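Local coordinates for twin-arginine translocation pathway signal protein (Burkholderia phytofirmans, PDB 2RJO), which probably serves as a periplasmic sugar-binding protein, holding beta-D-galactopyranose in the pocket of a periplasmic binding protein fold, at residues V140-I145 and Q188-R193. Numbering follows the deposited sequence.
Sequences VALGGI and QAWMTR. With SO4 (sulfate ion), chain E.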
ATOM      1  N   VAL A 140      -8.772   0.526  20.135  1.00 22.74           N
ATOM      2  CA  VAL A 140      -7.768  -0.508  19.923  1.00 21.36           C
ATOM      3  C   VAL A 140      -7.248  -0.276  18.502  1.00 21.24           C
ATOM      4  O   VAL A 140      -8.004   0.178  17.641  1.00 21.50           O
ATOM      5  CB  VAL A 140      -8.353  -1.939  20.047  1.00 21.77           C
ATOM      6  CG1 VAL A 140      -8.685  -2.238  21.491  1.00 19.95           C
ATOM      7  CG2 VAL A 140      -9.592  -2.091  19.176  1.00 20.29           C
ATOM      8  N   ALA A 141      -5.973  -0.572  18.252  1.00 19.79           N
ATOM      9  CA  ALA A 141      -5.399  -0.357  16.926  1.00 18.86           C
ATOM     10  C   ALA A 141      -4.577  -1.537  16.405  1.00 18.59           C
ATOM     11  O   ALA A 141      -3.796  -2.146  17.141  1.00 21.10           O
ATOM     12  CB  ALA A 141      -4.552   0.904  16.928  1.00 16.21           C
ATOM     13  N   LEU A 142      -4.764  -1.842  15.122  1.00 16.94           N
ATOM     14  CA  LEU A 142      -4.083  -2.940  14.452  1.00 17.31           C
ATOM     15  C   LEU A 142      -3.053  -2.400  13.471  1.00 16.94           C
ATOM     16  O   LEU A 142      -3.385  -1.613  12.592  1.00 19.48           O
ATOM     17  CB  LEU A 142      -5.105  -3.799  13.709  1.00 16.44           C
ATOM     18  CG  LEU A 142      -6.107  -4.558  14.587  1.00 18.67           C
ATOM     19  CD1 LEU A 142      -7.381  -4.822  13.796  1.00 18.52           C
ATOM     20  CD2 LEU A 142      -5.472  -5.854  15.087  1.00 17.75           C
ATOM     21  N   GLY A 143      -1.804  -2.836  13.615  1.00 17.84           N
ATOM     22  CA  GLY A 143      -0.749  -2.355  12.736  1.00 17.26           C
ATOM     23  C   GLY A 143      -0.207  -3.360  11.738  1.00 17.81           C
ATOM     24  O   GLY A 143      -0.433  -4.560  11.855  1.00 19.29           O
ATOM     25  N   GLY A 144       0.517  -2.863  10.743  1.00 18.28           N
ATOM     26  CA  GLY A 144       1.091  -3.736   9.732  1.00 20.00           C
ATOM     27  C   GLY A 144       2.466  -4.232  10.136  1.00 20.16           C
ATOM     28  O   GLY A 144       2.921  -3.937  11.241  1.00 20.90           O
ATOM     29  N   ILE A 145       3.127  -4.988   9.256  1.00 21.51           N
ATOM     30  CA  ILE A 145       4.460  -5.509   9.551  1.00 21.54           C
ATOM     31  C   ILE A 145       5.313  -4.415  10.195  1.00 22.04           C
ATOM     32  O   ILE A 145       5.460  -3.321   9.660  1.00 22.18           O
ATOM     33  CB  ILE A 145       5.146  -6.042   8.268  1.00 23.22           C
ATOM     34  CG1 ILE A 145       4.351  -7.237   7.735  1.00 22.21           C
ATOM     35  CG2 ILE A 145       6.592  -6.452   8.561  1.00 22.38           C
ATOM     36  CD1 ILE A 145       4.801  -7.733   6.376  1.00 22.08           C
ATOM     37  N   GLN A 188     -10.959 -10.561  18.703  1.00 22.85           N
ATOM     38  CA  GLN A 188     -11.720 -11.388  19.631  1.00 24.94           C
ATOM     39  C   GLN A 188     -11.173 -11.268  21.039  1.00 25.67           C
ATOM     40  O   GLN A 188     -11.927 -11.013  21.977  1.00 27.20           O
ATOM     41  CB  GLN A 188     -11.672 -12.857  19.209  1.00 27.14           C
ATOM     42  CG  GLN A 188     -12.363 -13.135  17.909  1.00 30.64           C
ATOM     43  CD  GLN A 188     -12.441 -14.609  17.617  1.00 34.47           C
ATOM     44  OE1 GLN A 188     -11.411 -15.291  17.470  1.00 36.67           O
ATOM     45  NE2 GLN A 188     -13.667 -15.125  17.527  1.00 35.97           N
ATOM     46  N   ALA A 189      -9.864 -11.462  21.181  1.00 24.28           N
ATOM     47  CA  ALA A 189      -9.213 -11.381  22.483  1.00 25.25           C
ATOM     48  C   ALA A 189      -9.376  -9.992  23.099  1.00 25.75           C
ATOM     49  O   ALA A 189      -9.466  -9.865  24.321  1.00 25.11           O
ATOM     50  CB  ALA A 189      -7.736 -11.724  22.359  1.00 23.55           C
ATOM     51  N   TRP A 190      -9.400  -8.955  22.264  1.00 25.26           N
ATOM     52  CA  TRP A 190      -9.575  -7.590  22.764  1.00 26.01           C
ATOM     53  C   TRP A 190     -10.979  -7.366  23.313  1.00 26.94           C
ATOM     54  O   TRP A 190     -11.163  -6.628  24.280  1.00 26.25           O
ATOM     55  CB  TRP A 190      -9.350  -6.552  21.666  1.00 24.73           C
ATOM     56  CG  TRP A 190      -7.923  -6.162  21.427  1.00 23.40           C
ATOM     57  CD1 TRP A 190      -6.888  -6.223  22.313  1.00 21.41           C
ATOM     58  CD2 TRP A 190      -7.396  -5.577  20.232  1.00 22.25           C
ATOM     59  NE1 TRP A 190      -5.749  -5.711  21.745  1.00 19.69           N
ATOM     60  CE2 TRP A 190      -6.033  -5.304  20.467  1.00 22.26           C
ATOM     61  CE3 TRP A 190      -7.947  -5.251  18.984  1.00 23.10           C
ATOM     62  CZ2 TRP A 190      -5.209  -4.718  19.495  1.00 22.55           C
ATOM     63  CZ3 TRP A 190      -7.124  -4.666  18.018  1.00 22.04           C
ATOM     64  CH2 TRP A 190      -5.776  -4.409  18.283  1.00 20.06           C
HETATM   65  N   MSE A 191     -11.973  -7.970  22.670  1.00 28.08           N
HETATM   66  CA  MSE A 191     -13.354  -7.815  23.119  1.00 29.37           C
HETATM   67  C   MSE A 191     -13.589  -8.556  24.421  1.00 28.33           C
HETATM   68  O   MSE A 191     -14.409  -8.154  25.236  1.00 29.33           O
HETATM   69  CB  MSE A 191     -14.314  -8.322  22.052  1.00 30.08           C
HETATM   70  CG  MSE A 191     -14.528  -7.333  20.939  1.00 35.05           C
HETATM   71 SE   MSE A 191     -15.477  -8.059  19.620  1.00 38.58          SE
HETATM   72  CE  MSE A 191     -14.125  -8.289  18.412  1.00 41.44           C
ATOM     73  N   THR A 192     -12.861  -9.648  24.607  1.00 28.30           N
ATOM     74  CA  THR A 192     -12.980 -10.433  25.820  1.00 28.32           C
ATOM     75  C   THR A 192     -12.257  -9.697  26.943  1.00 28.23           C
ATOM     76  O   THR A 192     -12.707  -9.700  28.085  1.00 29.37           O
ATOM     77  CB  THR A 192     -12.344 -11.829  25.643  1.00 28.74           C
ATOM     78  OG1 THR A 192     -13.241 -12.676  24.909  1.00 27.71           O
ATOM     79  CG2 THR A 192     -12.039 -12.451  27.002  1.00 27.84           C
ATOM     80  N   ARG A 193     -11.147  -9.053  26.595  1.00 26.07           N
ATOM     81  CA  ARG A 193     -10.334  -8.331  27.562  1.00 25.80           C
ATOM     82  C   ARG A 193     -10.852  -6.963  27.969  1.00 25.70           C
ATOM     83  O   ARG A 193     -10.828  -6.630  29.152  1.00 26.36           O
ATOM     84  CB  ARG A 193      -8.908  -8.176  27.035  1.00 27.06           C
ATOM     85  CG  ARG A 193      -7.981  -7.508  28.022  1.00 27.86           C
ATOM     86  CD  ARG A 193      -6.510  -7.689  27.661  1.00 28.83           C
ATOM     87  NE  ARG A 193      -5.825  -6.405  27.554  1.00 31.57           N
ATOM     88  CZ  ARG A 193      -4.521  -6.234  27.735  1.00 33.86           C
ATOM     89  NH1 ARG A 193      -3.750  -7.273  28.045  1.00 36.85           N
ATOM     90  NH2 ARG A 193      -3.980  -5.028  27.596  1.00 33.67           N
TER
HETATM   91  S   SO4 E 371      -0.432  -5.464  25.239  1.00 55.57           S
HETATM   92  O1  SO4 E 371      -1.638  -5.020  25.981  1.00 54.70           O
HETATM   93  O2  SO4 E 371       0.256  -4.307  24.606  1.00 54.15           O
HETATM   94  O3  SO4 E 371      -0.818  -6.418  24.165  1.00 55.23           O
HETATM   95  O4  SO4 E 371       0.482  -6.133  26.208  1.00 56.25           O
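The indole of W190 turns its NE1 to the carboxylate of D172, on the neighbouring strand 168-175, and makes a hydrogen bond to OD2, while its six-membered ring lies against V140 and L142 of strand 137-143. V140 covers one face: CB sits 3.6 Å from the centroid of that ring, 16° off the normal, a CH-pi contact displaced toward the rim. Its methyls spread along the indole, V140 CG1 over W190 CD2 at 3.8 Å and V140 CG2 over the rim near W190 CE3, at 3.6 Å. With chi1 of -84°, W190 CG stands opposite its carbonyl carbon and the indole extends from the helix to the sheet. L142 approaches the far end of the indole obliquely, L142 CD2 being 3.5 Å from W190 CH2. A141 O faces the C-H edge of the indole near the ring plane, 3.2 Å from W190 CH2, without a hydrogen bond. The backbone of A141 is hydrogen-bonded to D172 and Q174, so the edge of the ring lies beside the pairing of two parallel strands. R193 makes no contact with the strand; its NH2 donates a weak, bent hydrogen bond to O1 of a sulfate, probably from the crystallisation liquor.

Helix 180-194 runs nearly antiparallel to the strand, at 162° between the segment axes, and belongs to the beta-alpha-beta crossover from strand 168-175 to strand 198-203, passing over 137-143 as in Rossmann-like lobes of periplasmic binding proteins. The side chain of L142 is about 12 Å from the bound beta-D-galactopyranose, so the contact does not line the sugar pocket. The contact is essentially apolar: dispersion and CH-pi forces join helix to strand, whereas the hydrogen bond to D172 satisfies the buried indole N-H and probably restricts the ring's rotation.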